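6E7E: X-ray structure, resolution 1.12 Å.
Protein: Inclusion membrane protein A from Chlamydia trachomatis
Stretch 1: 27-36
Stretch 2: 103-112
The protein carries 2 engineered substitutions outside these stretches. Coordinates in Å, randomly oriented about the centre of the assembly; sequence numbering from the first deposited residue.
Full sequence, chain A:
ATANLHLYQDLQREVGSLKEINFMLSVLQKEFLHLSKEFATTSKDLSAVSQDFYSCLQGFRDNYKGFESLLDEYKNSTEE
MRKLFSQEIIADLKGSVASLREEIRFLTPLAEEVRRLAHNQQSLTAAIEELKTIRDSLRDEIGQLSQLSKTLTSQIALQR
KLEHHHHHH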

# COMPACT_ATOMS: atom_id res chain seq x y z
N VAL A 27 2.41 4.57 10.42
CA VAL A 27 3.18 5.53 11.25
C VAL A 27 3.08 6.90 10.58
O VAL A 27 2.83 7.92 11.27
CB VAL A 27 4.65 5.10 11.40
CG1 VAL A 27 5.49 6.16 12.10
CG2 VAL A 27 4.75 3.78 12.14
N LEU A 28 3.30 6.96 9.29
CA LEU A 28 3.25 8.25 8.56
C LEU A 28 1.84 8.83 8.60
O LEU A 28 1.70 10.04 8.74
CB LEU A 28 3.75 8.06 7.14
CG LEU A 28 5.25 7.76 7.05
CD1 LEU A 28 5.62 7.25 5.68
CD2 LEU A 28 6.05 8.99 7.38
N GLN A 29 0.83 7.99 8.49
CA GLN A 29 -0.57 8.44 8.56
C GLN A 29 -0.78 9.19 9.88
O GLN A 29 -1.38 10.27 9.91
CB GLN A 29 -1.47 7.21 8.47
CG GLN A 29 -2.91 7.59 8.43
CD GLN A 29 -3.83 6.43 8.66
OE1 GLN A 29 -3.50 5.45 9.32
NE2 GLN A 29 -5.02 6.57 8.12
N LYS A 30 -0.35 8.59 10.98
CA LYS A 30 -0.54 9.20 12.30
C LYS A 30 0.27 10.51 12.40
O LYS A 30 -0.22 11.49 12.98
CB LYS A 30 -0.11 8.22 13.39
CG LYS A 30 -0.41 8.64 14.82
CD LYS A 30 -0.33 7.49 15.78
CE LYS A 30 1.10 7.15 16.10
NZ LYS A 30 1.18 6.26 17.27
N GLU A 31 1.46 10.51 11.84
CA GLU A 31 2.30 11.72 11.86
C GLU A 31 1.58 12.86 11.14
O GLU A 31 1.60 14.00 11.61
CB GLU A 31 3.64 11.42 11.20
CG GLU A 31 4.66 12.50 11.39
CD GLU A 31 6.06 12.16 10.87
OE1 GLU A 31 6.16 11.40 9.88
OE2 GLU A 31 7.06 12.69 11.41
N PHE A 32 0.95 12.58 10.00
CA PHE A 32 0.24 13.64 9.24
C PHE A 32 -1.07 14.02 9.92
O PHE A 32 -1.45 15.18 9.79
CB PHE A 32 0.11 13.27 7.77
CG PHE A 32 1.42 13.51 7.05
CD1 PHE A 32 1.80 14.80 6.74
CD2 PHE A 32 2.31 12.49 6.79
CE1 PHE A 32 3.04 15.07 6.19
CE2 PHE A 32 3.55 12.76 6.25
CZ PHE A 32 3.91 14.04 5.96
N LEU A 33 -1.70 13.13 10.66
CA LEU A 33 -2.86 13.54 11.48
C LEU A 33 -2.40 14.57 12.51
O LEU A 33 -3.01 15.62 12.67
CB LEU A 33 -3.48 12.34 12.18
CG LEU A 33 -4.68 12.68 13.06
CD1 LEU A 33 -5.80 13.30 12.25
CD2 LEU A 33 -5.16 11.40 13.72
N HIS A 34 -1.32 14.27 13.22
CA HIS A 34 -0.74 15.23 14.17
C HIS A 34 -0.46 16.56 13.47
O HIS A 34 -0.85 17.61 13.96
CB HIS A 34 0.54 14.68 14.79
CG HIS A 34 0.35 13.80 15.97
ND1 HIS A 34 0.14 12.43 16.01
CD2 HIS A 34 0.40 14.19 17.26
CE1 HIS A 34 0.10 12.06 17.29
NE2 HIS A 34 0.22 13.12 18.05
N LEU A 35 0.25 16.51 12.35
CA LEU A 35 0.68 17.73 11.65
C LEU A 35 -0.55 18.54 11.23
O LEU A 35 -0.54 19.77 11.31
CB LEU A 35 1.56 17.36 10.45
CG LEU A 35 2.44 18.48 9.92
CD1 LEU A 35 3.57 18.78 10.88
CD2 LEU A 35 3.00 18.08 8.55
N SER A 36 -1.57 17.86 10.75
CA SER A 36 -2.80 18.52 10.29
C SER A 36 -3.40 19.35 11.43
O SER A 36 -3.80 20.49 11.21
CB SER A 36 -3.76 17.52 9.72
OG SER A 36 -4.90 18.19 9.28
N GLU A 103 8.38 6.04 -2.26
CA GLU A 103 7.53 7.13 -1.76
C GLU A 103 7.74 7.29 -0.26
O GLU A 103 7.84 8.42 0.23
CB GLU A 103 6.06 6.89 -2.05
CG GLU A 103 5.69 6.91 -3.52
CD GLU A 103 6.00 8.19 -4.29
OE1 GLU A 103 6.08 9.27 -3.69
OE2 GLU A 103 6.11 8.10 -5.52
N ILE A 104 7.79 6.20 0.48
CA ILE A 104 8.03 6.27 1.94
C ILE A 104 9.38 6.93 2.20
O ILE A 104 9.48 7.76 3.09
CB ILE A 104 7.97 4.87 2.59
CG1 ILE A 104 6.53 4.37 2.61
CG2 ILE A 104 8.59 4.86 3.98
CD1 ILE A 104 6.44 2.88 2.87
N ARG A 105 10.39 6.55 1.46
CA ARG A 105 11.73 7.12 1.67
C ARG A 105 11.64 8.64 1.54
O ARG A 105 12.24 9.36 2.36
CB ARG A 105 12.72 6.50 0.69
CG ARG A 105 14.16 6.85 1.04
CD ARG A 105 15.18 6.08 0.23
NE ARG A 105 15.11 6.41 -1.19
CZ ARG A 105 15.74 7.43 -1.79
NH1 ARG A 105 16.49 8.27 -1.09
NH2 ARG A 105 15.61 7.60 -3.09
N PHE A 106 10.99 9.15 0.52
CA PHE A 106 10.90 10.62 0.32
C PHE A 106 10.03 11.28 1.37
O PHE A 106 10.27 12.42 1.78
CB PHE A 106 10.20 10.99 -0.99
CG PHE A 106 10.72 10.34 -2.25
CD1 PHE A 106 12.08 10.13 -2.41
CD2 PHE A 106 9.86 9.97 -3.28
CE1 PHE A 106 12.58 9.56 -3.57
CE2 PHE A 106 10.36 9.39 -4.44
CZ PHE A 106 11.72 9.18 -4.58
N LEU A 107 8.97 10.62 1.79
CA LEU A 107 8.00 11.24 2.71
C LEU A 107 8.55 11.26 4.13
O LEU A 107 8.15 12.14 4.89
CB LEU A 107 6.71 10.45 2.63
CG LEU A 107 5.51 11.03 3.37
CD1 LEU A 107 5.18 12.44 2.90
CD2 LEU A 107 4.31 10.13 3.17
N THR A 108 9.37 10.29 4.50
CA THR A 108 9.73 10.07 5.92
C THR A 108 10.21 11.33 6.62
O THR A 108 9.75 11.59 7.73
CB THR A 108 10.74 8.93 6.02
OG1 THR A 108 10.09 7.70 5.71
CG2 THR A 108 11.28 8.77 7.41
N PRO A 109 11.11 12.15 6.05
CA PRO A 109 11.60 13.30 6.82
C PRO A 109 10.68 14.52 6.79
O PRO A 109 10.99 15.50 7.46
CB PRO A 109 12.92 13.66 6.15
CG PRO A 109 12.98 12.93 4.87
CD PRO A 109 11.87 11.92 4.82
N LEU A 110 9.65 14.53 5.98
CA LEU A 110 9.02 15.83 5.65
C LEU A 110 8.17 16.42 6.77
O LEU A 110 8.20 17.64 6.92
CB LEU A 110 8.21 15.67 4.37
CG LEU A 110 9.07 15.34 3.14
CD1 LEU A 110 8.18 15.31 1.92
CD2 LEU A 110 10.28 16.25 2.93
N ALA A 111 7.49 15.65 7.60
CA ALA A 111 6.69 16.25 8.68
C ALA A 111 7.62 16.98 9.65
O ALA A 111 7.34 18.10 10.07
CB ALA A 111 5.87 15.21 9.39
N GLU A 112 8.64 16.31 10.16
CA GLU A 112 9.58 17.00 11.09
C GLU A 112 10.34 18.07 10.32
O GLU A 112 10.66 19.11 10.92
CB GLU A 112 10.54 16.00 11.73
CG GLU A 112 9.88 14.98 12.64
CD GLU A 112 9.37 15.60 13.93
OE1 GLU A 112 10.08 16.46 14.49
OE2 GLU A 112 8.27 15.22 14.38
O HOH W 1 6.96 12.81 7.39
O HOH W 2 9.28 13.44 9.77
O HOH W 3 8.40 9.86 9.54

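Two helical segments from distant parts of one chain pack here through leucines, a phenylalanine and an alanine, with a glutamate and three waters beside them. Leu28, Phe32, Leu35, Leu107 and Ala111 are buried, and the contact covers 424 Å², both sides summed. No direct hydrogen bond crosses the contact.

Residues 27-36 are helical, as are 103-107 and 110-112. Leu28, Glu31 and Leu35 point toward the second stretch, and the end of the Phe32 side chain also comes close.

Leu28 is the bump at one end. Its CD1 lies 4.2 Å from Ile104 CG2 and 4.0 Å from Leu107 CD2, while its CD2 meets the backbone at Thr108 CA, 4.1 Å away. The branched leucine thus fills the hollow between two apolar side chains and the main chain. Thr108 turns its CB away, and its OG1 donates to Ile104 O at 2.7 Å, within its own stretch.

Ala111 is the low point. Its single methyl carbon, CB, sits 4.1 Å from Phe32 CZ, 4.1 Å from Leu35 CD2 and 3.4 Å from Glu31 CD. The small side chain lets the backbones come near: Leu35 CA and Ala111 CA are 6.9 Å apart. The tip of the Phe32 ring also reaches Leu107, with CZ 3.7 Å from CD1. Both neighbours meet the ring obliquely.

Glu31 is extended, with chi1 and chi2 both t. Its CG and CD both rest against the methyl of Ala111, and its carboxylate oxygens reach the waters. Water 1 links Glu31 OE1 (3.0 Å) to Leu107 O (2.8 Å) and Ala111 N (2.9 Å). Water 2 joins Glu31 OE2 (2.9 Å) to Thr108 O (2.8 Å) and Glu112 N (3.0 Å). Water 3 bridges Glu31 OE1 (2.7 Å) and Thr108 O (2.8 Å). These waters serve backbone groups of Leu107, Thr108, Ala111 and Glu112. Glu31 OE2 and Glu112 OE2, of like charge, lie 4.1 Å apart.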